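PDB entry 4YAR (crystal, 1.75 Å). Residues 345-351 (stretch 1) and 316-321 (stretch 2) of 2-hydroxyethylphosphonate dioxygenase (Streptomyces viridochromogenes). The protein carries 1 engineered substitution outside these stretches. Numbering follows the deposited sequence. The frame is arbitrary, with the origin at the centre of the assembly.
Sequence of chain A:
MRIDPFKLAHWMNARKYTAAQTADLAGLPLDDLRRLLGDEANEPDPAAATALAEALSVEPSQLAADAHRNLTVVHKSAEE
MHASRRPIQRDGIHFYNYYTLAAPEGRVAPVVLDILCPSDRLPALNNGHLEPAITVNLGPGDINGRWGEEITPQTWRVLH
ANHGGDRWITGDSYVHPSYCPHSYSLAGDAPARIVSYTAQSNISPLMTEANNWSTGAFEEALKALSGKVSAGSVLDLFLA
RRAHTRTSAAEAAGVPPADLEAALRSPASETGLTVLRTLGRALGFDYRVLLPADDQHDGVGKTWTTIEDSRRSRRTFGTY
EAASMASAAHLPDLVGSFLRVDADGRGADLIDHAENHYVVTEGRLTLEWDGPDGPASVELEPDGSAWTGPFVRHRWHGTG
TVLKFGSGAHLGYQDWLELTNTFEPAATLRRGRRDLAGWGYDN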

ATOM      1  N   GLY A 345      19.229  14.699 -20.273  1.00 69.38           N
ATOM      2  CA  GLY A 345      18.690  15.673 -19.323  1.00 65.98           C
ATOM      3  C   GLY A 345      17.203  15.853 -19.561  1.00 66.82           C
ATOM      4  O   GLY A 345      16.569  15.026 -20.230  1.00 58.34           O
ATOM      5  N   ARG A 346      16.638  16.924 -18.997  1.00 66.07           N
ATOM      6  CA  ARG A 346      15.274  17.355 -19.322  1.00 68.10           C
ATOM      7  C   ARG A 346      14.207  16.306 -18.957  1.00 60.84           C
ATOM      8  O   ARG A 346      13.167  16.214 -19.633  1.00 57.46           O
ATOM      9  CB  ARG A 346      15.199  17.705 -20.829  1.00 75.05           C
ATOM     10  CG  ARG A 346      14.059  18.621 -21.282  1.00 81.87           C
ATOM     11  CD  ARG A 346      14.134  20.013 -20.665  1.00 86.94           C
ATOM     12  NE  ARG A 346      15.455  20.641 -20.806  1.00 88.87           N
ATOM     13  CZ  ARG A 346      15.898  21.662 -20.067  1.00 77.08           C
ATOM     14  NH1 ARG A 346      15.134  22.179 -19.109  1.00 65.57           N
ATOM     15  NH2 ARG A 346      17.116  22.158 -20.281  1.00 69.30           N
ATOM     16  N   GLY A 347      14.446  15.539 -17.890  1.00 48.94           N
ATOM     17  CA  GLY A 347      13.528  14.439 -17.505  1.00 49.24           C
ATOM     18  C   GLY A 347      12.171  14.949 -17.026  1.00 42.90           C
ATOM     19  O   GLY A 347      12.121  15.941 -16.282  1.00 44.56           O
ATOM     20  N   ALA A 348      11.068  14.320 -17.455  1.00 40.95           N
ATOM     21  CA  ALA A 348       9.713  14.785 -17.044  1.00 37.23           C
ATOM     22  C   ALA A 348       9.732  14.569 -15.551  1.00 30.88           C
ATOM     23  O   ALA A 348      10.320  13.513 -15.051  1.00 29.34           O
ATOM     24  CB  ALA A 348       8.558  14.002 -17.708  1.00 36.40           C
ATOM     25  N   ASP A 349       9.176  15.542 -14.827  1.00 28.64           N
ATOM     26  CA  ASP A 349       9.235  15.442 -13.392  1.00 28.00           C
ATOM     27  C   ASP A 349       8.163  14.419 -13.013  1.00 28.97           C
ATOM     28  O   ASP A 349       7.065  14.406 -13.605  1.00 30.89           O
ATOM     29  CB  ASP A 349       9.066  16.800 -12.677  1.00 30.48           C
ATOM     30  CG  ASP A 349      10.419  17.535 -12.500  1.00 34.65           C
ATOM     31  OD1 ASP A 349      11.338  17.244 -13.268  1.00 28.37           O
ATOM     32  OD2 ASP A 349      10.656  18.341 -11.538  1.00 37.79           O
ATOM     33  N   LEU A 350       8.552  13.495 -12.137  1.00 24.48           N
ATOM     34  CA  LEU A 350       7.632  12.599 -11.466  1.00 21.48           C
ATOM     35  C   LEU A 350       7.351  13.094 -10.051  1.00 21.58           C
ATOM     36  O   LEU A 350       8.274  13.449  -9.275  1.00 20.92           O
ATOM     37  CB  LEU A 350       8.214  11.180 -11.453  1.00 21.43           C
ATOM     38  CG  LEU A 350       8.612  10.671 -12.822  1.00 21.72           C
ATOM     39  CD1 LEU A 350       9.489   9.443 -12.699  1.00 24.05           C
ATOM     40  CD2 LEU A 350       7.434  10.369 -13.728  1.00 23.44           C
ATOM     41  N   ILE A 351       6.078  13.117  -9.710  1.00 24.16           N
ATOM     42  CA  ILE A 351       5.575  13.536  -8.392  1.00 26.64           C
ATOM     43  C   ILE A 351       4.406  12.513  -8.247  1.00 28.35           C
ATOM     44  O   ILE A 351       3.523  12.407  -9.088  1.00 35.16           O
ATOM     45  CB  ILE A 351       5.162  15.029  -8.247  1.00 30.59           C
ATOM     46  CG1 ILE A 351       6.137  16.004  -8.961  1.00 36.62           C
ATOM     47  CG2 ILE A 351       5.202  15.464  -6.781  1.00 33.03           C
ATOM     48  CD1 ILE A 351       5.836  17.517  -8.812  1.00 37.31           C
TER
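Stretch 2, residues 316-321: TFGTYE

Two hydrogen bonds pin stretch 2 to stretch 1, and both use the backbone of Ala 348. The amide N of Ala 348 donates to OG1 of Thr 319 at 2.9 Å, with an N-H...O angle of 169°, so the proton points almost straight at the hydroxyl oxygen. At the carbonyl of the same residue, OH of Tyr 320 donates to O of Ala 348 at 3.0 Å. That carbonyl oxygen lies at the edge of the tyrosine ring, near its plane, which is where a phenol hydroxyl can reach it. The rule to read here is that one residue of an irregular segment can have both its backbone polar groups satisfied by the side chains of two consecutive residues on the partner.

The backbone of stretch 2 sets up this arrangement. It is a tight hairpin: a strand arrives through Thr 316 and Phe 317, a type II' turn runs from Phe 317 to Tyr 320, and a strand leaves through Tyr 320 and Glu 321. The turn is closed by a pair of backbone hydrogen bonds, Phe 317 N to Tyr 320 O at 3.0 Å and Tyr 320 N to Phe 317 O at 2.9 Å. Gly 318 takes phi/psi of 56/-121, and its positive phi by itself favours glycine. Thr 319 follows at -87/-1, with chi1 in the p well and its CA-to-CB bond directed toward stretch 1.

Stretch 1 has no regular helix or strand, and both hydrogen bonds across the contact join its backbone to side chains of the hairpin. After Arg 346, at 62/32, residues 347 to 350 adopt extended backbone angles. The CA atoms of Ala 348 and Thr 319 mark the register, 5.3 Å apart. The turn is the part of the hairpin that meets stretch 1, with Arg 346 and Ala 348 at Thr 319 and Leu 350 farther on at Phe 317 and Tyr 320. Along the extended run, Ala 348 and Leu 350 point toward the hairpin while Asp 349 between them points away, an alternation that gives the contact every second side chain.

Ala 348 fits closely over the turn. Its CB lies 3.9 Å from CA of Gly 318 and 4.0 Å from CE2 of Tyr 320. A CB built in ideal geometry on Gly 318 would fall 2.6 Å from CB of Ala 348, a clash, so the glycine meets two demands at once: the turn's positive phi and the space taken by the alanine methyl.

Farther along, Leu 350, buried and in the m,t rotamer, packs against both aromatic rings, adding to the contact of Ala 348 with Tyr 320. Its CD2 is 3.6 Å from CE2 of Tyr 320 and 3.7 Å from CE2 of Phe 317, and it approaches both rings obliquely. Tyr 320 thus combines a polar tip with an apolar ring. At the outer margin, O of Arg 346 comes within 3.6 Å of CG2 of Thr 319, while the CA-to-CB bond of Arg 346 points sideways. The whole contact is compact, burying 284 Å² summed over both sides.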

ATOM      1  N   THR A 316       3.411   6.798 -24.369  1.00 21.40           N
ATOM      2  CA  THR A 316       4.291   7.858 -23.899  1.00 22.35           C
ATOM      3  C   THR A 316       3.745   8.496 -22.625  1.00 20.78           C
ATOM      4  O   THR A 316       2.576   8.730 -22.545  1.00 24.59           O
ATOM      5  CB  THR A 316       4.479   8.924 -24.989  1.00 23.91           C
ATOM      6  OG1 THR A 316       4.976   8.271 -26.142  1.00 26.08           O
ATOM      7  CG2 THR A 316       5.501  10.003 -24.584  1.00 27.78           C
ATOM      8  N   PHE A 317       4.604   8.640 -21.623  1.00 20.22           N
ATOM      9  CA  PHE A 317       4.327   9.283 -20.350  1.00 23.34           C
ATOM     10  C   PHE A 317       5.413  10.311 -20.099  1.00 23.32           C
ATOM     11  O   PHE A 317       6.508  10.016 -19.597  1.00 24.91           O
ATOM     12  CB  PHE A 317       4.229   8.239 -19.219  1.00 23.22           C
ATOM     13  CG  PHE A 317       3.884   8.850 -17.893  1.00 22.94           C
ATOM     14  CD1 PHE A 317       2.687   9.522 -17.729  1.00 23.12           C
ATOM     15  CD2 PHE A 317       4.751   8.766 -16.837  1.00 24.06           C
ATOM     16  CE1 PHE A 317       2.363  10.139 -16.543  1.00 21.69           C
ATOM     17  CE2 PHE A 317       4.418   9.367 -15.625  1.00 24.12           C
ATOM     18  CZ  PHE A 317       3.273  10.061 -15.498  1.00 23.63           C
ATOM     19  N   GLY A 318       5.131  11.579 -20.448  1.00 24.82           N
ATOM     20  CA  GLY A 318       6.162  12.626 -20.440  1.00 24.62           C
ATOM     21  C   GLY A 318       7.354  12.234 -21.315  1.00 24.58           C
ATOM     22  O   GLY A 318       7.200  11.902 -22.455  1.00 28.56           O
ATOM     23  N   THR A 319       8.527  12.174 -20.706  1.00 25.61           N
ATOM     24  CA  THR A 319       9.741  11.738 -21.399  1.00 27.03           C
ATOM     25  C   THR A 319       9.975  10.253 -21.388  1.00 26.55           C
ATOM     26  O   THR A 319      10.959   9.799 -21.967  1.00 27.28           O
ATOM     27  CB  THR A 319      10.983  12.372 -20.805  1.00 28.27           C
ATOM     28  OG1 THR A 319      11.007  12.139 -19.375  1.00 32.03           O
ATOM     29  CG2 THR A 319      10.960  13.881 -21.146  1.00 32.00           C
ATOM     30  N   TYR A 320       9.089   9.504 -20.736  1.00 21.27           N
ATOM     31  CA  TYR A 320       9.253   8.057 -20.623  1.00 22.88           C
ATOM     32  C   TYR A 320       8.363   7.318 -21.574  1.00 21.42           C
ATOM     33  O   TYR A 320       7.437   7.888 -22.073  1.00 24.09           O
ATOM     34  CB  TYR A 320       8.966   7.628 -19.149  1.00 22.98           C
ATOM     35  CG  TYR A 320       9.666   8.510 -18.146  1.00 23.48           C
ATOM     36  CD1 TYR A 320      11.022   8.373 -17.919  1.00 27.31           C
ATOM     37  CD2 TYR A 320       8.989   9.511 -17.453  1.00 23.88           C
ATOM     38  CE1 TYR A 320      11.673   9.176 -17.042  1.00 25.42           C
ATOM     39  CE2 TYR A 320       9.650  10.349 -16.560  1.00 23.81           C
ATOM     40  CZ  TYR A 320      10.994  10.168 -16.359  1.00 26.60           C
ATOM     41  OH  TYR A 320      11.741  10.914 -15.480  1.00 28.84           O
ATOM     42  N   GLU A 321       8.680   6.038 -21.864  1.00 22.28           N
ATOM     43  CA  GLU A 321       7.701   5.093 -22.391  1.00 21.33           C
ATOM     44  C   GLU A 321       7.245   4.166 -21.238  1.00 19.33           C
ATOM     45  O   GLU A 321       8.057   3.752 -20.455  1.00 17.29           O
ATOM     46  CB  GLU A 321       8.217   4.338 -23.610  1.00 25.23           C
ATOM     47  CG  GLU A 321       7.088   3.809 -24.519  1.00 29.80           C
ATOM     48  CD  GLU A 321       7.542   2.942 -25.697  1.00 32.29           C
ATOM     49  OE1 GLU A 321       6.680   2.382 -26.389  1.00 37.44           O
ATOM     50  OE2 GLU A 321       8.748   2.820 -25.949  1.00 38.03           O
TER